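Local coordinates for transcriptional regulator (PDB 3E7Q), which probably binds cis-regulatory DNA as a TetR-family transcription factor, most likely acting as a repressor, at residues T23-K28 with C41-V46; R78-T83 with L92-E97; G87-L92 with I192-V197; W174-S177 with A182-T185. One frame throughout, in Å; residues are numbered along the deposited sequence.

Contact 1 (T23-K28 with C41-V46); sequences TLACLK and CAEAGV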
loop_
_atom_site.group_PDB
_atom_site.type_symbol
_atom_site.label_atom_id
_atom_site.label_comp_id
_atom_site.label_asym_id
_atom_site.label_seq_id
_atom_site.Cartn_x
_atom_site.Cartn_y
_atom_site.Cartn_z
ATOM N N THR B 23 -3.028 -20.519 7.330
ATOM C CA THR B 23 -3.598 -19.196 7.576
ATOM C C THR B 23 -3.314 -18.277 6.387
ATOM O O THR B 23 -4.246 -17.597 5.892
ATOM C CB THR B 23 -3.047 -18.605 8.906
ATOM O OG1 THR B 23 -3.299 -19.541 9.950
ATOM C CG2 THR B 23 -3.665 -17.274 9.278
ATOM N N LEU B 24 -2.044 -18.257 5.908
ATOM C CA LEU B 24 -1.729 -17.404 4.756
ATOM C C LEU B 24 -2.505 -17.784 3.467
ATOM O O LEU B 24 -2.857 -16.899 2.673
ATOM C CB LEU B 24 -0.228 -17.365 4.485
ATOM C CG LEU B 24 0.654 -16.788 5.613
ATOM C CD1 LEU B 24 2.078 -17.234 5.356
ATOM C CD2 LEU B 24 0.469 -15.252 5.730
ATOM N N ALA B 25 -2.762 -19.075 3.284
ATOM C CA ALA B 25 -3.451 -19.628 2.097
ATOM C C ALA B 25 -4.902 -19.334 2.181
ATOM O O ALA B 25 -5.526 -18.937 1.200
ATOM C CB ALA B 25 -3.223 -21.210 1.947
ATOM N N CYS B 26 -5.450 -19.518 3.369
ATOM C CA CYS B 26 -6.815 -19.081 3.617
ATOM C C CYS B 26 -7.061 -17.575 3.425
ATOM O O CYS B 26 -8.122 -17.196 2.883
ATOM C CB CYS B 26 -7.243 -19.500 4.999
ATOM S SG CYS B 26 -8.872 -18.951 5.359
ATOM N N LEU B 27 -6.120 -16.725 3.869
ATOM C CA LEU B 27 -6.243 -15.299 3.682
ATOM C C LEU B 27 -6.217 -14.900 2.201
ATOM O O LEU B 27 -6.954 -13.994 1.779
ATOM C CB LEU B 27 -5.115 -14.554 4.398
ATOM C CG LEU B 27 -5.099 -14.522 5.921
ATOM C CD1 LEU B 27 -3.768 -13.965 6.356
ATOM C CD2 LEU B 27 -6.292 -13.751 6.549
ATOM N N LYS B 28 -5.342 -15.563 1.439
ATOM C CA LYS B 28 -5.199 -15.350 0.004
ATOM C C LYS B 28 -6.434 -15.777 -0.747
ATOM O O LYS B 28 -6.712 -15.181 -1.773
ATOM C CB LYS B 28 -3.939 -16.052 -0.558
ATOM C CG LYS B 28 -3.867 -16.172 -2.120
ATOM C CD LYS B 28 -2.426 -16.203 -2.665
ATOM C CE LYS B 28 -2.414 -16.587 -4.184
ATOM N NZ LYS B 28 -1.087 -16.329 -4.884
ATOM N N CYS B 41 -8.162 -24.664 8.758
ATOM C CA CYS B 41 -8.023 -26.140 8.804
ATOM C C CYS B 41 -8.210 -26.802 7.427
ATOM O O CYS B 41 -7.528 -27.781 7.113
ATOM C CB CYS B 41 -8.987 -26.728 9.854
ATOM S SG CYS B 41 -8.502 -26.183 11.537
ATOM N N ALA B 42 -9.086 -26.209 6.604
ATOM C CA ALA B 42 -9.323 -26.682 5.221
ATOM C C ALA B 42 -8.051 -26.574 4.372
ATOM O O ALA B 42 -7.813 -27.438 3.532
ATOM C CB ALA B 42 -10.476 -25.933 4.549
ATOM N N GLU B 43 -7.237 -25.542 4.623
ATOM C CA GLU B 43 -5.948 -25.388 3.953
ATOM C C GLU B 43 -4.932 -26.341 4.555
ATOM O O GLU B 43 -4.257 -27.016 3.808
ATOM C CB GLU B 43 -5.465 -23.947 3.998
ATOM C CG GLU B 43 -6.454 -22.926 3.343
ATOM C CD GLU B 43 -6.718 -23.160 1.827
ATOM O OE1 GLU B 43 -5.812 -23.686 1.121
ATOM O OE2 GLU B 43 -7.825 -22.798 1.345
ATOM N N ALA B 44 -4.865 -26.427 5.899
ATOM C CA ALA B 44 -3.959 -27.372 6.630
ATOM C C ALA B 44 -4.261 -28.844 6.321
ATOM O O ALA B 44 -3.410 -29.708 6.505
ATOM C CB ALA B 44 -4.027 -27.148 8.144
ATOM N N GLY B 45 -5.479 -29.125 5.863
ATOM C CA GLY B 45 -5.916 -30.489 5.534
ATOM C C GLY B 45 -6.145 -31.328 6.791
ATOM O O GLY B 45 -6.003 -32.581 6.763
ATOM N N VAL B 46 -6.444 -30.626 7.898
ATOM C CA VAL B 46 -6.685 -31.259 9.217
ATOM C C VAL B 46 -8.042 -30.762 9.751
ATOM O O VAL B 46 -8.553 -29.710 9.291
ATOM C CB VAL B 46 -5.523 -31.005 10.264
ATOM C CG1 VAL B 46 -4.160 -30.892 9.569
ATOM C CG2 VAL B 46 -5.778 -29.761 11.094
#

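Contact 2 (R78-T83 with L92-E97); sequences RGAIDT and LSAFFE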
loop_
_atom_site.group_PDB
_atom_site.type_symbol
_atom_site.label_atom_id
_atom_site.label_comp_id
_atom_site.label_asym_id
_atom_site.label_seq_id
_atom_site.Cartn_x
_atom_site.Cartn_y
_atom_site.Cartn_z
ATOM N N ARG B 78 17.862 -7.076 8.150
ATOM C CA ARG B 78 18.967 -6.930 9.094
ATOM C C ARG B 78 20.189 -7.606 8.579
ATOM O O ARG B 78 21.281 -7.077 8.746
ATOM C CB ARG B 78 18.673 -7.515 10.474
ATOM C CG ARG B 78 17.812 -6.592 11.321
ATOM C CD ARG B 78 17.432 -7.173 12.727
ATOM N NE ARG B 78 16.588 -6.182 13.408
ATOM C CZ ARG B 78 15.330 -6.366 13.815
ATOM N NH1 ARG B 78 14.728 -7.560 13.704
ATOM N NH2 ARG B 78 14.677 -5.337 14.360
ATOM N N GLY B 79 20.000 -8.789 7.993
ATOM C CA GLY B 79 21.103 -9.576 7.445
ATOM C C GLY B 79 21.862 -8.783 6.396
ATOM O O GLY B 79 23.096 -8.774 6.391
ATOM N N ALA B 80 21.107 -8.124 5.508
ATOM C CA ALA B 80 21.680 -7.406 4.389
ATOM C C ALA B 80 22.498 -6.193 4.895
ATOM O O ALA B 80 23.623 -5.986 4.426
ATOM C CB ALA B 80 20.607 -7.014 3.407
ATOM N N ILE B 81 21.982 -5.457 5.891
ATOM C CA ILE B 81 22.770 -4.407 6.589
ATOM C C ILE B 81 24.035 -4.920 7.360
ATOM O O ILE B 81 25.127 -4.332 7.240
ATOM C CB ILE B 81 21.866 -3.541 7.485
ATOM C CG1 ILE B 81 20.939 -2.692 6.607
ATOM C CG2 ILE B 81 22.682 -2.645 8.411
ATOM C CD1 ILE B 81 19.930 -1.922 7.396
ATOM N N ASP B 82 23.921 -6.057 8.050
ATOM C CA ASP B 82 25.015 -6.584 8.875
ATOM C C ASP B 82 26.202 -7.139 8.121
ATOM O O ASP B 82 27.315 -7.185 8.673
ATOM C CB ASP B 82 24.502 -7.663 9.842
ATOM C CG ASP B 82 23.617 -7.079 10.945
ATOM O OD1 ASP B 82 23.603 -5.812 11.118
ATOM O OD2 ASP B 82 22.921 -7.885 11.625
ATOM N N THR B 83 25.964 -7.596 6.898
ATOM C CA THR B 83 26.992 -8.239 6.127
ATOM C C THR B 83 27.450 -7.333 4.971
ATOM O O THR B 83 28.175 -7.790 4.082
ATOM C CB THR B 83 26.519 -9.638 5.572
ATOM O OG1 THR B 83 25.446 -9.457 4.639
ATOM C CG2 THR B 83 26.075 -10.581 6.707
ATOM N N LEU B 92 22.874 0.951 3.167
ATOM C CA LEU B 92 21.608 1.311 2.512
ATOM C C LEU B 92 21.432 0.580 1.143
ATOM O O LEU B 92 20.353 0.088 0.860
ATOM C CB LEU B 92 21.433 2.835 2.307
ATOM C CG LEU B 92 21.104 3.710 3.521
ATOM C CD1 LEU B 92 21.320 5.122 3.178
ATOM C CD2 LEU B 92 19.685 3.459 4.098
ATOM N N SER B 93 22.474 0.553 0.320
ATOM C CA SER B 93 22.446 -0.175 -0.966
ATOM C C SER B 93 22.190 -1.629 -0.826
ATOM O O SER B 93 21.496 -2.191 -1.640
ATOM C CB SER B 93 23.755 -0.000 -1.734
ATOM O OG SER B 93 23.971 1.370 -1.837
ATOM N N ALA B 94 22.755 -2.246 0.195
ATOM C CA ALA B 94 22.489 -3.644 0.455
ATOM C C ALA B 94 21.018 -3.804 0.869
ATOM O O ALA B 94 20.360 -4.666 0.349
ATOM C CB ALA B 94 23.449 -4.204 1.507
ATOM N N PHE B 95 20.511 -2.967 1.779
ATOM C CA PHE B 95 19.079 -2.897 2.107
ATOM C C PHE B 95 18.188 -2.803 0.869
ATOM O O PHE B 95 17.270 -3.562 0.755
ATOM C CB PHE B 95 18.790 -1.716 3.014
ATOM C CG PHE B 95 17.448 -1.741 3.683
ATOM C CD1 PHE B 95 17.315 -2.168 5.022
ATOM C CD2 PHE B 95 16.300 -1.205 3.040
ATOM C CE1 PHE B 95 16.039 -2.154 5.661
ATOM C CE2 PHE B 95 15.071 -1.210 3.663
ATOM C CZ PHE B 95 14.939 -1.696 4.967
ATOM N N PHE B 96 18.485 -1.882 -0.046
ATOM C CA PHE B 96 17.709 -1.711 -1.294
ATOM C C PHE B 96 17.745 -2.962 -2.158
ATOM O O PHE B 96 16.697 -3.437 -2.596
ATOM C CB PHE B 96 18.227 -0.492 -2.100
ATOM C CG PHE B 96 18.183 0.833 -1.301
ATOM C CD1 PHE B 96 17.177 1.068 -0.340
ATOM C CD2 PHE B 96 19.128 1.828 -1.536
ATOM C CE1 PHE B 96 17.176 2.215 0.397
ATOM C CE2 PHE B 96 19.113 3.006 -0.814
ATOM C CZ PHE B 96 18.134 3.216 0.140
ATOM N N GLU B 97 18.938 -3.496 -2.383
ATOM C CA GLU B 97 19.088 -4.781 -3.090
ATOM C C GLU B 97 18.276 -5.913 -2.467
ATOM O O GLU B 97 17.532 -6.593 -3.176
ATOM C CB GLU B 97 20.559 -5.190 -3.183
ATOM C CG GLU B 97 21.378 -4.271 -4.083
ATOM C CD GLU B 97 21.132 -4.474 -5.584
ATOM O OE1 GLU B 97 20.484 -5.493 -5.991
ATOM O OE2 GLU B 97 21.617 -3.593 -6.353
#

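Contact 3 (G87-L92 with I192-V197); sequences GARPRL and ICEAWV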
loop_
_atom_site.group_PDB
_atom_site.type_symbol
_atom_site.label_atom_id
_atom_site.label_comp_id
_atom_site.label_asym_id
_atom_site.label_seq_id
_atom_site.Cartn_x
_atom_site.Cartn_y
_atom_site.Cartn_z
ATOM N N GLY B 87 30.176 1.135 5.825
ATOM C CA GLY B 87 29.712 2.531 5.687
ATOM C C GLY B 87 28.216 2.719 5.451
ATOM O O GLY B 87 27.523 1.801 5.055
ATOM N N ALA B 88 27.703 3.930 5.622
ATOM C CA ALA B 88 26.214 4.136 5.610
ATOM C C ALA B 88 25.564 3.831 4.231
ATOM O O ALA B 88 24.530 3.136 4.185
ATOM C CB ALA B 88 25.840 5.515 6.121
ATOM N N ARG B 89 26.206 4.273 3.126
ATOM C CA ARG B 89 25.672 4.093 1.762
ATOM C C ARG B 89 25.768 2.642 1.299
ATOM O O ARG B 89 24.807 2.116 0.737
ATOM C CB ARG B 89 26.291 5.086 0.750
ATOM C CG ARG B 89 25.809 6.490 1.034
ATOM C CD ARG B 89 25.304 7.344 -0.112
ATOM N NE ARG B 89 24.364 6.733 -1.085
ATOM C CZ ARG B 89 23.830 7.415 -2.097
ATOM N NH1 ARG B 89 24.059 8.699 -2.204
ATOM N NH2 ARG B 89 23.042 6.834 -2.969
ATOM N N PRO B 90 26.896 1.961 1.573
ATOM C CA PRO B 90 26.927 0.538 1.223
ATOM C C PRO B 90 25.855 -0.328 1.957
ATOM O O PRO B 90 25.261 -1.193 1.326
ATOM C CB PRO B 90 28.354 0.119 1.563
ATOM C CG PRO B 90 29.148 1.357 1.523
ATOM C CD PRO B 90 28.184 2.397 2.103
ATOM N N ARG B 91 25.609 -0.034 3.240
ATOM C CA ARG B 91 24.535 -0.637 4.051
ATOM C C ARG B 91 23.123 -0.311 3.519
ATOM O O ARG B 91 22.272 -1.203 3.419
ATOM C CB ARG B 91 24.623 -0.185 5.517
ATOM C CG ARG B 91 25.880 -0.550 6.260
ATOM C CD ARG B 91 25.825 -0.207 7.753
ATOM N NE ARG B 91 26.661 -1.159 8.478
ATOM C CZ ARG B 91 27.262 -0.928 9.661
ATOM N NH1 ARG B 91 27.090 0.227 10.316
ATOM N NH2 ARG B 91 28.059 -1.860 10.214
ATOM N N LEU B 92 22.874 0.951 3.167
ATOM C CA LEU B 92 21.608 1.311 2.512
ATOM C C LEU B 92 21.432 0.580 1.143
ATOM O O LEU B 92 20.353 0.088 0.860
ATOM C CB LEU B 92 21.433 2.835 2.307
ATOM C CG LEU B 92 21.104 3.710 3.521
ATOM C CD1 LEU B 92 21.320 5.122 3.178
ATOM C CD2 LEU B 92 19.685 3.459 4.098
ATOM N N ILE B 192 15.759 4.170 -7.974
ATOM C CA ILE B 192 14.897 5.193 -7.335
ATOM C C ILE B 192 15.309 5.445 -5.872
ATOM O O ILE B 192 15.350 6.604 -5.379
ATOM C CB ILE B 192 13.404 4.784 -7.458
ATOM C CG1 ILE B 192 12.934 4.943 -8.925
ATOM C CG2 ILE B 192 12.519 5.556 -6.477
ATOM C CD1 ILE B 192 11.492 4.356 -9.208
ATOM N N CYS B 193 15.681 4.374 -5.182
ATOM C CA CYS B 193 16.049 4.502 -3.773
ATOM C C CYS B 193 17.376 5.144 -3.584
ATOM O O CYS B 193 17.515 6.004 -2.721
ATOM C CB CYS B 193 16.003 3.160 -3.062
ATOM S SG CYS B 193 14.312 2.523 -2.951
ATOM N N GLU B 194 18.350 4.773 -4.398
ATOM C CA GLU B 194 19.623 5.459 -4.394
ATOM C C GLU B 194 19.443 6.916 -4.727
ATOM O O GLU B 194 20.173 7.749 -4.202
ATOM C CB GLU B 194 20.610 4.882 -5.419
ATOM C CG GLU B 194 20.976 3.450 -5.281
ATOM C CD GLU B 194 21.739 3.098 -4.023
ATOM O OE1 GLU B 194 22.112 3.974 -3.222
ATOM O OE2 GLU B 194 21.997 1.887 -3.829
ATOM N N ALA B 195 18.531 7.218 -5.655
ATOM C CA ALA B 195 18.307 8.612 -6.073
ATOM C C ALA B 195 17.757 9.472 -4.941
ATOM O O ALA B 195 18.048 10.685 -4.839
ATOM C CB ALA B 195 17.425 8.684 -7.304
ATOM N N TRP B 196 16.935 8.850 -4.096
ATOM C CA TRP B 196 16.436 9.495 -2.907
ATOM C C TRP B 196 17.550 9.876 -1.902
ATOM O O TRP B 196 17.560 10.958 -1.323
ATOM C CB TRP B 196 15.484 8.516 -2.203
ATOM C CG TRP B 196 14.851 9.062 -1.002
ATOM C CD1 TRP B 196 13.683 9.712 -0.977
ATOM C CD2 TRP B 196 15.311 8.996 0.383
ATOM N NE1 TRP B 196 13.367 10.059 0.309
ATOM C CE2 TRP B 196 14.350 9.660 1.161
ATOM C CE3 TRP B 196 16.427 8.465 1.017
ATOM C CZ2 TRP B 196 14.463 9.825 2.544
ATOM C CZ3 TRP B 196 16.543 8.620 2.401
ATOM C CH2 TRP B 196 15.547 9.283 3.151
ATOM N N VAL B 197 18.406 8.909 -1.622
ATOM C CA VAL B 197 19.594 9.152 -0.779
ATOM C C VAL B 197 20.468 10.227 -1.361
ATOM O O VAL B 197 20.939 11.080 -0.615
ATOM C CB VAL B 197 20.443 7.854 -0.516
ATOM C CG1 VAL B 197 21.506 8.101 0.496
ATOM C CG2 VAL B 197 19.519 6.687 -0.059
HETATM O O HOH W 1 23.375 3.914 -0.883
#

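Contact 4 (W174-S177 with A182-T185); sequences WLES and ATFT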
loop_
_atom_site.group_PDB
_atom_site.type_symbol
_atom_site.label_atom_id
_atom_site.label_comp_id
_atom_site.label_asym_id
_atom_site.label_seq_id
_atom_site.Cartn_x
_atom_site.Cartn_y
_atom_site.Cartn_z
ATOM N N TRP B 174 7.155 -1.281 -3.432
ATOM C CA TRP B 174 6.857 -2.688 -3.262
ATOM C C TRP B 174 5.406 -2.975 -3.716
ATOM O O TRP B 174 5.158 -3.922 -4.422
ATOM C CB TRP B 174 7.110 -3.108 -1.810
ATOM C CG TRP B 174 6.820 -4.528 -1.578
ATOM C CD1 TRP B 174 7.648 -5.589 -1.813
ATOM C CD2 TRP B 174 5.583 -5.080 -1.119
ATOM N NE1 TRP B 174 7.001 -6.769 -1.533
ATOM C CE2 TRP B 174 5.734 -6.475 -1.086
ATOM C CE3 TRP B 174 4.355 -4.527 -0.754
ATOM C CZ2 TRP B 174 4.720 -7.313 -0.681
ATOM C CZ3 TRP B 174 3.317 -5.379 -0.339
ATOM C CH2 TRP B 174 3.500 -6.742 -0.319
ATOM N N LEU B 175 4.463 -2.123 -3.306
ATOM C CA LEU B 175 3.070 -2.247 -3.650
ATOM C C LEU B 175 2.852 -2.129 -5.177
ATOM O O LEU B 175 2.175 -2.955 -5.788
ATOM C CB LEU B 175 2.245 -1.210 -2.847
ATOM C CG LEU B 175 0.721 -1.084 -3.105
ATOM C CD1 LEU B 175 -0.029 -2.405 -2.717
ATOM C CD2 LEU B 175 0.159 0.144 -2.356
ATOM N N GLU B 176 3.452 -1.133 -5.809
ATOM C CA GLU B 176 3.342 -1.043 -7.248
ATOM C C GLU B 176 3.968 -2.196 -8.029
ATOM O O GLU B 176 3.438 -2.538 -9.056
ATOM C CB GLU B 176 3.847 0.295 -7.793
ATOM C CG GLU B 176 3.539 0.462 -9.308
ATOM C CD GLU B 176 2.159 -0.156 -9.816
ATOM O OE1 GLU B 176 1.065 0.003 -9.153
ATOM O OE2 GLU B 176 2.205 -0.778 -10.925
ATOM N N SER B 177 5.075 -2.770 -7.560
ATOM C CA SER B 177 5.687 -3.927 -8.213
ATOM C C SER B 177 4.688 -5.033 -8.226
ATOM O O SER B 177 4.529 -5.675 -9.236
ATOM C CB SER B 177 6.975 -4.447 -7.521
ATOM O OG SER B 177 7.988 -3.431 -7.350
ATOM N N ALA B 182 5.027 -4.916 -14.403
ATOM C CA ALA B 182 5.605 -4.288 -15.592
ATOM C C ALA B 182 5.950 -2.814 -15.432
ATOM O O ALA B 182 6.608 -2.267 -16.260
ATOM C CB ALA B 182 4.668 -4.498 -16.841
ATOM N N THR B 183 5.493 -2.146 -14.402
ATOM C CA THR B 183 5.642 -0.682 -14.370
ATOM C C THR B 183 7.134 -0.264 -14.375
ATOM O O THR B 183 7.536 0.653 -15.107
ATOM C CB THR B 183 4.922 -0.119 -13.146
ATOM O OG1 THR B 183 3.552 -0.588 -13.133
ATOM C CG2 THR B 183 4.985 1.438 -13.096
ATOM N N PHE B 184 7.954 -0.962 -13.582
ATOM C CA PHE B 184 9.351 -0.645 -13.488
ATOM C C PHE B 184 10.033 -1.907 -13.004
ATOM O O PHE B 184 9.392 -2.715 -12.330
ATOM C CB PHE B 184 9.565 0.524 -12.525
ATOM C CG PHE B 184 9.194 0.219 -11.123
ATOM C CD1 PHE B 184 10.115 -0.372 -10.267
ATOM C CD2 PHE B 184 7.926 0.570 -10.630
ATOM C CE1 PHE B 184 9.757 -0.686 -8.949
ATOM C CE2 PHE B 184 7.575 0.285 -9.318
ATOM C CZ PHE B 184 8.484 -0.361 -8.485
ATOM N N THR B 185 11.301 -2.083 -13.366
ATOM C CA THR B 185 12.086 -3.266 -12.999
ATOM C C THR B 185 12.602 -3.182 -11.549
ATOM O O THR B 185 12.698 -2.124 -10.993
ATOM C CB THR B 185 13.319 -3.420 -13.900
ATOM O OG1 THR B 185 14.127 -2.268 -13.751
ATOM C CG2 THR B 185 12.967 -3.573 -15.405
HETATM O O HOH W 2 9.726 -4.039 -9.863
#

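Contact 1 (T23-K28 with C41-V46)
Glu43 reaches from helix 37-44 to Ala25 and Cys26 on helix 12-34, a contact inside the DNA-binding domain of the TetR family. Helix 37-44 is the first helix of the predicted helix-turn-helix, residues 36-55, and helix 12-34 is the long helix that precedes it. The backbones come near at one point, where the CA atoms of Cys26 and Glu43 lie 6.4 Å apart.

Across the two segments the contact is van der Waals in kind, with no hydrogen bond between them. The methylene CG of Glu43 rests against the backbone of helix 12-34, 3.6 Å from the N of Cys26, and also meets the CB of Cys26 at 3.9 Å. The sulfur takes no part: with SG anti to the backbone N (chi1 178°), Cys26 presents its CB to the glutamate, and its side chain packs on Ala35. Ala25 directs its methyl toward the other helix, beside the carboxylate.

The polar end of Glu43 is anchored on helix 12-34 by charge. A bend at chi2 (-62°) folds the chain, and OE2 forms a salt bridge with Arg29, one turn beyond Ala25. The aliphatic part and the charged end thus grip the same helix. Leu24 and Leu27 of helix 12-34 pack on Phe116 of helix 110-120, joining the DNA-binding and C-terminal parts of the chain. Past Ala44 the helix ends at Gly45, whose positive phi turns the chain toward helix 48-54. The other carboxylate oxygen, Glu43 OE1, lies 3.7 Å from Ala25 CB.

Contact 2 (R78-T83 with L92-E97)
Ala80 and Ala94 meet where helices 58-82 and 88-99 pack, their CA atoms 5.5 Å apart. The methyl of Ala94 sits on the backbone of the first helix, with its CB 3.4 Å from Ala80 O; the return contact, Ala80 CB to Ala94 O, measures 3.9 Å. Each methyl therefore lies against the other helix's peptide chain more closely than against its fellow methyl, the two CB atoms being 4.4 Å apart. Small residues at this point are compatible with the short axis separation, 8.0 Å.

Beside the alanines, the tip of Ile81 touches the ring of Phe95, CD1 to CD1 at 3.5 Å, approaching the ring obliquely. The extended outer chain of Ile81 (chi2 174°) carries its CD1 to the ring, although its CB is not aimed at the other helix.

The segments run antiparallel but inclined, with 146° between their directions, and form a helical hairpin: the long helix 58-82, which leads out of the TetR DNA-binding region, turns back into helix 88-99 of the C-terminal domain. Further out, Leu140 of helix 124-152 packs on Ile81 and Leu170 of helix 159-179 on Phe95, so each of these side chains also meets a further helix of the domain. At the turn, Thr83 secures the end of its helix: its N and its OG1 both bond to Gly79 O, from opposite faces of the carbonyl plane, with OG1 at 3.0 Å.

Contact 3 (G87-L92 with I192-V197)
The guanidinium of Arg89, on helix 88-99, joins Glu194 of helix 186-204 through a salt bridge, NH2 to OE1 at 3.0 Å. The N-H points well at its acceptor (163°), and OE1 lies in the guanidinium plane. On the glutamate side the donor arrives at the anti position, 18° out of the carboxylate plane. A weak second bond runs from the same NH2 to the carbonyl O of Glu194.

A water completes the link. It accepts from Arg89 NE at 3.0 Å and donates both to Arg89 O and to Glu194 OE1, the latter at 2.7 Å; OE1 therefore receives two donors, and the arginine is tied back to its own carbonyl. The remaining polar ends are also engaged: Arg89 NH1 forms salt bridges with Asp198 and Glu201, and Glu194 OE2 bonds to Ser93 OG. Three carboxylates around one guanidinium would be expected to stabilise its positive charge.

Bends at chi2 and chi3 lay the group over Val197, whose CG1 lies beneath the centre of one guanidinium face, 3.5 Å from Arg89 CZ. Leu92 adds an apolar contact to the same valine, CD1 to CG1 at 4.0 Å, and Leu148 of helix 124-152 packs on Arg89 and Val197. Arg207 of the second subunit packs on both Arg89 and Glu194. The short segment axes are 11.4 Å apart and nearly antiparallel, an antiparallel pair of helices joined through their side chains, within the all-helical C-terminal domain of a TetR-family dimer.

Contact 4 (W174-S177 with A182-T185)
Glu176 and Ser177, on the last turns of helix 159-179, receive the loop that follows. Glu176 aims its CB at the loop, and its CG stands anti to the backbone N (chi1 -172°); a bend at chi2 then brings OE2 to Thr183. There Thr183 OG1 donates a short hydrogen bond of 2.6 Å to Glu176 OE2, meeting it on the anti side and 23° out of the carboxylate plane. The two side chains cross at about a right angle. Nearer the helix, Glu176 CB lies at the edge of the Phe184 ring, 4.0 Å from CE2.

Ser177 meets the same ring obliquely, its OG 3.3 Å from Phe184 CZ. That hydroxyl is bonded to Leu173 O one turn back, and it accepts from a water at 3.1 Å. The same water donates to Phe184 O at 2.8 Å, joining loop backbone to helix.

Thr185, at the N-cap position, then caps the start of helix 186-204, so a short loop links two consecutive helices. Trp174 and Leu175 face helix 110-120, while Tyr134 and Ile164 of the second subunit pack on Glu176 and Phe184, so the contact forms part of the dimer interface.

Overall arrangement
Contact 1 stands apart in the DNA-binding region, its centre about 28 Å or more from the other three. Contacts 2 and 3 are neighbours, centres about 10 Å apart: they share Leu92 and use helix 88-99 on different faces. All four are partly buried, but their chemistry differs. Contact 2 is apolar and close between backbones, contact 3 joins more widely spaced helices by charge and water, and contact 1 pairs van der Waals touches with a salt bridge made beyond its segments. Contact 4 joins a helix to its following loop by a hydroxyl-carboxylate bond. Contacts 3 and 4 both touch the second subunit.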